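Local coordinates for uncharacterized protein (Desulfovibrio piger, PDB 4LG3) that is of unknown function and belongs to the DUF4875 family, built on a mixed beta sheet with a long helix packed against it, at residues P22-V34 and Y67-D81. Numbering follows the deposited sequence.
Sequences PGRLRYNVRIVLV and YAQEKRAAVVSITLD
Tyr27, Val29 and Ile31 of strand 26-34 trade backbone hydrogen bonds with Val75, Ser77, Thr79 and Asp81 of strand 75-81, making a parallel ladder whose axes run 11° apart and approach to 4.6 Å. At its start Leu25 O is shared by two amides, Ala74 N at 2.9 Å and the more distant Val75 N. Ala74 CB lies over a face of the Arg24 guanidinium, whose NH1 forms a salt bridge with Asp101 and whose NH2 bonds Gly104 O.

On the helix-facing side, Lys71 lays its aliphatic chain across the Tyr27 ring, with CG 3.6 Å from the ring centroid in a CH-pi contact; a bend at chi2 (-64°) carries CD and CE on toward the phenol oxygen. Val29 sets both methyls on one side of the Tyr67 ring, CG2 above its centre and CG1 3.8 Å from CE2. The two tyrosine rings lie nearly parallel but offset, with little stacking, yet both hydroxyls hydrogen-bond to Glu15. Farther along, Ile31 CG1 packs on Ile78 CG2 and Leu80 CD1.

The opposite face carries most of the polar side chains. Arg30, its chain turned at chi3 (81°), forms a salt bridge with Asp81: NE meets OD2 and NH2 meets OD1, both at 2.7 Å, nearly straight and almost coplanar, each oxygen using its syn lone pair. Thr79 CG2 lies over one face of this guanidinium. Extended Arg26 rests CG against Val75 CB and gives NE to Asn28 OD1 and NH2 to Ser77 OG (2.9 Å), the latter well out of the guanidinium plane; Ser77 OG also bonds Thr97.

The pair lies inside the mixed sheet, between strands 10-18 and 92-98, as parallel neighbours of a beta-alpha-beta crossover: the chain passes through short antiparallel strand 42-44 and returns along helix 53-71, which covers the Tyr27 and Val29 face and meets Ile78 and Leu80 through Leu56, Val60 and Ala64.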
ATOM      1  N   PRO A  22       6.071  23.075 -13.257  1.00 54.22           N
ATOM      2  CA  PRO A  22       5.900  23.310 -14.710  1.00 55.74           C
ATOM      3  C   PRO A  22       6.815  22.435 -15.587  1.00 59.49           C
ATOM      4  O   PRO A  22       8.022  22.307 -15.314  1.00 57.10           O
ATOM      5  CB  PRO A  22       6.211  24.803 -14.879  1.00 60.26           C
ATOM      6  CG  PRO A  22       6.937  25.229 -13.613  1.00 64.13           C
ATOM      7  CD  PRO A  22       6.426  24.325 -12.538  1.00 57.62           C
ATOM      8  N   GLY A  23       6.185  21.785 -16.580  1.00 57.86           N
ATOM      9  CA  GLY A  23       6.812  20.856 -17.520  1.00 58.50           C
ATOM     10  C   GLY A  23       7.251  19.531 -16.922  1.00 61.76           C
ATOM     11  O   GLY A  23       8.116  18.854 -17.479  1.00 63.65           O
ATOM     12  N   ARG A  24       6.686  19.152 -15.779  1.00 56.30           N
ATOM     13  CA  ARG A  24       7.087  17.932 -15.094  1.00 53.83           C
ATOM     14  C   ARG A  24       5.872  17.321 -14.415  1.00 53.91           C
ATOM     15  O   ARG A  24       5.586  17.605 -13.248  1.00 54.25           O
ATOM     16  CB  ARG A  24       8.219  18.242 -14.103  1.00 53.64           C
ATOM     17  CG  ARG A  24       8.886  17.012 -13.553  1.00 55.39           C
ATOM     18  CD  ARG A  24      10.298  17.276 -13.116  1.00 52.89           C
ATOM     19  NE  ARG A  24      10.917  16.005 -12.748  1.00 59.00           N
ATOM     20  CZ  ARG A  24      11.676  15.282 -13.561  1.00 67.79           C
ATOM     21  NH1 ARG A  24      11.980  15.732 -14.773  1.00 53.58           N
ATOM     22  NH2 ARG A  24      12.152  14.111 -13.167  1.00 52.40           N
ATOM     23  N   LEU A  25       5.150  16.510 -15.178  1.00 47.50           N
ATOM     24  CA  LEU A  25       3.950  15.820 -14.741  1.00 46.54           C
ATOM     25  C   LEU A  25       4.289  14.686 -13.777  1.00 49.52           C
ATOM     26  O   LEU A  25       5.090  13.804 -14.099  1.00 50.36           O
ATOM     27  CB  LEU A  25       3.153  15.271 -15.956  1.00 46.93           C
ATOM     28  CG  LEU A  25       1.938  14.335 -15.650  1.00 50.20           C
ATOM     29  CD1 LEU A  25       0.719  15.117 -15.250  1.00 49.91           C
ATOM     30  CD2 LEU A  25       1.595  13.483 -16.856  1.00 52.94           C
ATOM     31  N   ARG A  26       3.649  14.714 -12.606  1.00 43.71           N
ATOM     32  CA  ARG A  26       3.726  13.675 -11.596  1.00 41.13           C
ATOM     33  C   ARG A  26       2.426  12.846 -11.633  1.00 42.06           C
ATOM     34  O   ARG A  26       1.341  13.406 -11.794  1.00 40.44           O
ATOM     35  CB  ARG A  26       3.958  14.284 -10.220  1.00 37.29           C
ATOM     36  CG  ARG A  26       4.127  13.258  -9.123  1.00 40.30           C
ATOM     37  CD  ARG A  26       4.469  13.913  -7.807  1.00 38.93           C
ATOM     38  NE  ARG A  26       4.578  12.903  -6.758  1.00 43.17           N
ATOM     39  CZ  ARG A  26       5.261  13.048  -5.633  1.00 52.40           C
ATOM     40  NH1 ARG A  26       5.885  14.187  -5.368  1.00 53.37           N
ATOM     41  NH2 ARG A  26       5.327  12.052  -4.761  1.00 42.66           N
ATOM     42  N   TYR A  27       2.532  11.520 -11.522  1.00 37.41           N
ATOM     43  CA  TYR A  27       1.336  10.691 -11.509  1.00 36.41           C
ATOM     44  C   TYR A  27       1.371   9.862 -10.262  1.00 40.40           C
ATOM     45  O   TYR A  27       2.317   9.106 -10.046  1.00 39.70           O
ATOM     46  CB  TYR A  27       1.232   9.858 -12.771  1.00 39.35           C
ATOM     47  CG  TYR A  27      -0.182   9.437 -13.107  1.00 44.47           C
ATOM     48  CD1 TYR A  27      -1.099  10.347 -13.630  1.00 48.43           C
ATOM     49  CD2 TYR A  27      -0.584   8.118 -12.972  1.00 45.04           C
ATOM     50  CE1 TYR A  27      -2.397   9.954 -13.965  1.00 49.68           C
ATOM     51  CE2 TYR A  27      -1.871   7.715 -13.310  1.00 46.87           C
ATOM     52  CZ  TYR A  27      -2.773   8.633 -13.821  1.00 54.72           C
ATOM     53  OH  TYR A  27      -4.035   8.213 -14.185  1.00 53.98           O
ATOM     54  N   ASN A  28       0.384  10.063  -9.380  1.00 38.95           N
ATOM     55  CA  ASN A  28       0.322   9.347  -8.095  1.00 38.17           C
ATOM     56  C   ASN A  28      -0.716   8.269  -8.183  1.00 40.36           C
ATOM     57  O   ASN A  28      -1.846   8.516  -8.627  1.00 40.22           O
ATOM     58  CB  ASN A  28       0.053  10.288  -6.927  1.00 38.80           C
ATOM     59  CG  ASN A  28       1.034  11.426  -6.851  1.00 51.12           C
ATOM     60  OD1 ASN A  28       2.237  11.224  -6.763  1.00 41.92           O
ATOM     61  ND2 ASN A  28       0.535  12.649  -6.917  1.00 52.52           N
ATOM     62  N   VAL A  29      -0.313   7.038  -7.811  1.00 35.04           N
ATOM     63  CA  VAL A  29      -1.195   5.877  -7.913  1.00 31.83           C
ATOM     64  C   VAL A  29      -1.168   5.046  -6.639  1.00 36.63           C
ATOM     65  O   VAL A  29      -0.101   4.763  -6.090  1.00 34.67           O
ATOM     66  CB  VAL A  29      -0.817   4.990  -9.164  1.00 31.45           C
ATOM     67  CG1 VAL A  29      -1.820   3.853  -9.353  1.00 28.93           C
ATOM     68  CG2 VAL A  29      -0.717   5.819 -10.442  1.00 30.59           C
ATOM     69  N   ARG A  30      -2.359   4.593  -6.223  1.00 35.16           N
ATOM     70  CA  ARG A  30      -2.560   3.635  -5.123  1.00 33.38           C
ATOM     71  C   ARG A  30      -2.989   2.337  -5.747  1.00 38.59           C
ATOM     72  O   ARG A  30      -3.902   2.322  -6.581  1.00 39.22           O
ATOM     73  CB  ARG A  30      -3.587   4.115  -4.108  1.00 31.26           C
ATOM     74  CG  ARG A  30      -3.270   5.463  -3.475  1.00 32.77           C
ATOM     75  CD  ARG A  30      -4.080   5.628  -2.205  1.00 42.19           C
ATOM     76  NE  ARG A  30      -3.464   4.919  -1.075  1.00 46.35           N
ATOM     77  CZ  ARG A  30      -2.726   5.501  -0.136  1.00 51.17           C
ATOM     78  NH1 ARG A  30      -2.529   6.812  -0.155  1.00 36.42           N
ATOM     79  NH2 ARG A  30      -2.214   4.784   0.852  1.00 38.62           N
ATOM     80  N   ILE A  31      -2.311   1.245  -5.389  1.00 35.01           N
ATOM     81  CA  ILE A  31      -2.615  -0.068  -5.935  1.00 34.17           C
ATOM     82  C   ILE A  31      -2.897  -1.030  -4.792  1.00 39.79           C
ATOM     83  O   ILE A  31      -2.567  -0.740  -3.637  1.00 40.95           O
ATOM     84  CB  ILE A  31      -1.484  -0.586  -6.899  1.00 36.37           C
ATOM     85  CG1 ILE A  31      -0.134  -0.759  -6.193  1.00 34.53           C
ATOM     86  CG2 ILE A  31      -1.383   0.288  -8.192  1.00 37.58           C
ATOM     87  CD1 ILE A  31       0.885  -1.676  -6.926  1.00 41.18           C
ATOM     88  N   VAL A  32      -3.531  -2.168  -5.115  1.00 35.54           N
ATOM     89  CA  VAL A  32      -3.793  -3.272  -4.176  1.00 34.92           C
ATOM     90  C   VAL A  32      -3.439  -4.584  -4.882  1.00 41.11           C
ATOM     91  O   VAL A  32      -3.524  -4.660  -6.118  1.00 40.05           O
ATOM     92  CB  VAL A  32      -5.247  -3.341  -3.585  1.00 37.41           C
ATOM     93  CG1 VAL A  32      -5.548  -2.173  -2.655  1.00 36.74           C
ATOM     94  CG2 VAL A  32      -6.312  -3.481  -4.679  1.00 36.96           C
ATOM     95  N   LEU A  33      -3.121  -5.630  -4.087  1.00 39.33           N
ATOM     96  CA  LEU A  33      -2.878  -6.965  -4.601  1.00 40.02           C
ATOM     97  C   LEU A  33      -4.197  -7.636  -4.888  1.00 45.07           C
ATOM     98  O   LEU A  33      -5.122  -7.550  -4.068  1.00 46.13           O
ATOM     99  CB  LEU A  33      -2.067  -7.819  -3.627  1.00 40.46           C
ATOM    100  CG  LEU A  33      -0.656  -7.378  -3.306  1.00 43.93           C
ATOM    101  CD1 LEU A  33      -0.017  -8.365  -2.361  1.00 44.71           C
ATOM    102  CD2 LEU A  33       0.191  -7.160  -4.583  1.00 42.06           C
ATOM    103  N   VAL A  34      -4.290  -8.313  -6.037  1.00 40.12           N
ATOM    104  CA  VAL A  34      -5.510  -9.025  -6.424  1.00 39.87           C
ATOM    105  C   VAL A  34      -5.227 -10.486  -6.756  1.00 45.15           C
ATOM    106  O   VAL A  34      -4.080 -10.891  -6.974  1.00 44.28           O
ATOM    107  CB  VAL A  34      -6.276  -8.347  -7.595  1.00 42.51           C
ATOM    108  CG1 VAL A  34      -6.733  -6.940  -7.209  1.00 41.55           C
ATOM    109  CG2 VAL A  34      -5.449  -8.339  -8.883  1.00 41.36           C
ATOM    110  N   TYR A  67       3.140   2.926 -15.363  1.00 38.43           N
ATOM    111  CA  TYR A  67       2.482   4.217 -15.367  1.00 38.29           C
ATOM    112  C   TYR A  67       3.323   5.310 -15.993  1.00 46.56           C
ATOM    113  O   TYR A  67       2.749   6.189 -16.636  1.00 47.75           O
ATOM    114  CB  TYR A  67       2.008   4.606 -13.958  1.00 37.50           C
ATOM    115  CG  TYR A  67       0.731   3.889 -13.587  1.00 38.74           C
ATOM    116  CD1 TYR A  67      -0.491   4.262 -14.148  1.00 40.54           C
ATOM    117  CD2 TYR A  67       0.747   2.801 -12.720  1.00 39.12           C
ATOM    118  CE1 TYR A  67      -1.667   3.592 -13.825  1.00 40.69           C
ATOM    119  CE2 TYR A  67      -0.417   2.092 -12.428  1.00 39.48           C
ATOM    120  CZ  TYR A  67      -1.626   2.514 -12.956  1.00 45.66           C
ATOM    121  OH  TYR A  67      -2.785   1.890 -12.591  1.00 42.69           O
ATOM    122  N   ALA A  68       4.654   5.256 -15.848  1.00 45.09           N
ATOM    123  CA  ALA A  68       5.559   6.239 -16.454  1.00 45.46           C
ATOM    124  C   ALA A  68       5.418   6.187 -17.992  1.00 50.44           C
ATOM    125  O   ALA A  68       5.229   7.215 -18.632  1.00 49.76           O
ATOM    126  CB  ALA A  68       6.991   5.966 -16.013  1.00 46.46           C
ATOM    127  N   GLN A  69       5.397   4.973 -18.540  1.00 49.30           N
ATOM    128  CA  GLN A  69       5.237   4.676 -19.952  1.00 52.37           C
ATOM    129  C   GLN A  69       3.811   5.029 -20.449  1.00 58.54           C
ATOM    130  O   GLN A  69       3.674   5.745 -21.435  1.00 62.04           O
ATOM    131  CB  GLN A  69       5.546   3.174 -20.169  1.00 54.90           C
ATOM    132  CG  GLN A  69       5.174   2.559 -21.537  1.00 77.43           C
ATOM    133  CD  GLN A  69       6.330   2.429 -22.495  1.00 94.69           C
ATOM    134  OE1 GLN A  69       7.448   2.022 -22.129  1.00 94.50           O
ATOM    135  NE2 GLN A  69       6.063   2.744 -23.761  1.00 78.12           N
ATOM    136  N   GLU A  70       2.779   4.545 -19.762  1.00 52.92           N
ATOM    137  CA  GLU A  70       1.389   4.701 -20.152  1.00 51.81           C
ATOM    138  C   GLU A  70       0.888   6.137 -20.027  1.00 53.26           C
ATOM    139  O   GLU A  70       0.206   6.599 -20.938  1.00 55.49           O
ATOM    140  CB  GLU A  70       0.505   3.739 -19.343  1.00 52.10           C
ATOM    141  CG  GLU A  70      -0.998   3.941 -19.496  1.00 63.98           C
ATOM    142  CD  GLU A  70      -1.582   3.911 -20.904  1.00 71.36           C
ATOM    143  OE1 GLU A  70      -1.225   3.004 -21.695  1.00 52.00           O
ATOM    144  OE2 GLU A  70      -2.453   4.762 -21.189  1.00 55.98           O
ATOM    145  N   LYS A  71       1.203   6.838 -18.931  1.00 46.06           N
ATOM    146  CA  LYS A  71       0.711   8.207 -18.763  1.00 45.36           C
ATOM    147  C   LYS A  71       1.712   9.264 -19.258  1.00 51.10           C
ATOM    148  O   LYS A  71       1.393  10.463 -19.211  1.00 52.27           O
ATOM    149  CB  LYS A  71       0.312   8.514 -17.291  1.00 44.89           C
ATOM    150  CG  LYS A  71      -0.614   7.491 -16.646  1.00 41.71           C
ATOM    151  CD  LYS A  71      -1.981   7.343 -17.257  1.00 41.92           C
ATOM    152  CE  LYS A  71      -2.665   6.104 -16.751  1.00 52.14           C
ATOM    153  NZ  LYS A  71      -4.075   6.034 -17.204  1.00 56.25           N
ATOM    154  N   ARG A  72       2.905   8.834 -19.730  1.00 48.65           N
ATOM    155  CA  ARG A  72       3.955   9.738 -20.197  1.00 51.33           C
ATOM    156  C   ARG A  72       4.277  10.735 -19.077  1.00 52.53           C
ATOM    157  O   ARG A  72       4.320  11.949 -19.295  1.00 54.17           O
ATOM    158  CB  ARG A  72       3.555  10.445 -21.518  1.00 58.77           C
ATOM    159  CG  ARG A  72       3.428   9.502 -22.717  1.00 81.27           C
ATOM    160  CD  ARG A  72       2.948  10.257 -23.947  1.00109.47           C
ATOM    161  NE  ARG A  72       3.820  10.057 -25.110  1.00135.06           N
ATOM    162  CZ  ARG A  72       4.809  10.876 -25.464  1.00155.99           C
ATOM    163  NH1 ARG A  72       5.076  11.959 -24.742  1.00140.55           N
ATOM    164  NH2 ARG A  72       5.541  10.615 -26.542  1.00148.22           N
ATOM    165  N   ALA A  73       4.431  10.208 -17.860  1.00 45.06           N
ATOM    166  CA  ALA A  73       4.735  11.025 -16.697  1.00 43.10           C
ATOM    167  C   ALA A  73       6.249  11.126 -16.485  1.00 46.51           C
ATOM    168  O   ALA A  73       6.974  10.163 -16.720  1.00 45.66           O
ATOM    169  CB  ALA A  73       4.043  10.455 -15.463  1.00 41.39           C
ATOM    170  N   ALA A  74       6.721  12.280 -16.014  1.00 44.83           N
ATOM    171  CA  ALA A  74       8.138  12.474 -15.696  1.00 45.73           C
ATOM    172  C   ALA A  74       8.456  11.836 -14.321  1.00 49.96           C
ATOM    173  O   ALA A  74       9.583  11.401 -14.062  1.00 50.97           O
ATOM    174  CB  ALA A  74       8.469  13.969 -15.680  1.00 47.23           C
ATOM    175  N   VAL A  75       7.448  11.794 -13.446  1.00 44.56           N
ATOM    176  CA  VAL A  75       7.551  11.274 -12.080  1.00 43.58           C
ATOM    177  C   VAL A  75       6.328  10.430 -11.790  1.00 46.84           C
ATOM    178  O   VAL A  75       5.208  10.846 -12.106  1.00 45.59           O
ATOM    179  CB  VAL A  75       7.683  12.422 -11.009  1.00 45.89           C
ATOM    180  CG1 VAL A  75       8.031  11.867  -9.622  1.00 44.64           C
ATOM    181  CG2 VAL A  75       8.684  13.465 -11.435  1.00 46.79           C
ATOM    182  N   VAL A  76       6.533   9.271 -11.141  1.00 42.77           N
ATOM    183  CA  VAL A  76       5.437   8.378 -10.774  1.00 39.76           C
ATOM    184  C   VAL A  76       5.642   7.881  -9.359  1.00 42.71           C
ATOM    185  O   VAL A  76       6.676   7.310  -9.047  1.00 43.63           O
ATOM    186  CB  VAL A  76       5.274   7.198 -11.771  1.00 42.09           C
ATOM    187  CG1 VAL A  76       4.149   6.259 -11.348  1.00 40.74           C
ATOM    188  CG2 VAL A  76       5.030   7.699 -13.184  1.00 42.01           C
ATOM    189  N   SER A  77       4.638   8.078  -8.517  1.00 38.67           N
ATOM    190  CA  SER A  77       4.602   7.583  -7.142  1.00 37.22           C
ATOM    191  C   SER A  77       3.593   6.473  -7.036  1.00 38.33           C
ATOM    192  O   SER A  77       2.462   6.634  -7.473  1.00 36.98           O
ATOM    193  CB  SER A  77       4.270   8.698  -6.158  1.00 40.48           C
ATOM    194  OG  SER A  77       5.449   9.409  -5.837  1.00 46.37           O
ATOM    195  N   ILE A  78       4.018   5.320  -6.517  1.00 37.39           N
ATOM    196  CA  ILE A  78       3.146   4.144  -6.325  1.00 36.45           C
ATOM    197  C   ILE A  78       3.076   3.790  -4.828  1.00 37.76           C
ATOM    198  O   ILE A  78       4.100   3.702  -4.172  1.00 38.11           O
ATOM    199  CB  ILE A  78       3.579   2.905  -7.176  1.00 39.70           C
ATOM    200  CG1 ILE A  78       3.788   3.244  -8.669  1.00 40.68           C
ATOM    201  CG2 ILE A  78       2.639   1.706  -6.977  1.00 38.90           C
ATOM    202  CD1 ILE A  78       2.577   3.597  -9.495  1.00 43.00           C
ATOM    203  N   THR A  79       1.876   3.585  -4.311  1.00 33.51           N
ATOM    204  CA  THR A  79       1.658   3.117  -2.947  1.00 32.98           C
ATOM    205  C   THR A  79       0.845   1.841  -3.035  1.00 38.32           C
ATOM    206  O   THR A  79      -0.252   1.849  -3.611  1.00 37.59           O
ATOM    207  CB  THR A  79       0.973   4.150  -2.019  1.00 38.13           C
ATOM    208  OG1 THR A  79       1.722   5.360  -2.033  1.00 45.15           O
ATOM    209  CG2 THR A  79       0.853   3.653  -0.577  1.00 29.29           C
ATOM    210  N   LEU A  80       1.391   0.744  -2.470  1.00 33.36           N
ATOM    211  CA  LEU A  80       0.682  -0.513  -2.389  1.00 32.49           C
ATOM    212  C   LEU A  80       0.017  -0.583  -1.018  1.00 38.24           C
ATOM    213  O   LEU A  80       0.705  -0.553   0.003  1.00 37.92           O
ATOM    214  CB  LEU A  80       1.606  -1.713  -2.646  1.00 32.40           C
ATOM    215  CG  LEU A  80       1.041  -3.119  -2.428  1.00 35.32           C
ATOM    216  CD1 LEU A  80      -0.023  -3.456  -3.469  1.00 34.11           C
ATOM    217  CD2 LEU A  80       2.159  -4.144  -2.451  1.00 33.54           C
ATOM    218  N   ASP A  81      -1.327  -0.660  -1.007  1.00 36.36           N
ATOM    219  CA  ASP A  81      -2.099  -0.783   0.235  1.00 37.18           C
ATOM    220  C   ASP A  81      -2.420  -2.255   0.543  1.00 40.67           C
ATOM    221  O   ASP A  81      -2.458  -3.076  -0.366  1.00 39.45           O
ATOM    222  CB  ASP A  81      -3.387   0.055   0.188  1.00 37.79           C
ATOM    223  CG  ASP A  81      -3.146   1.546   0.153  1.00 38.50           C
ATOM    224  OD1 ASP A  81      -2.356   2.042   0.996  1.00 36.63           O
ATOM    225  OD2 ASP A  81      -3.792   2.230  -0.673  1.00 44.46           O
TER
HETATM  226  O   HOH W   1       1.282   7.139  -4.183  1.00 42.57           O
HETATM  227  O   HOH W   2      -2.980  -5.520  -1.196  1.00 40.39           O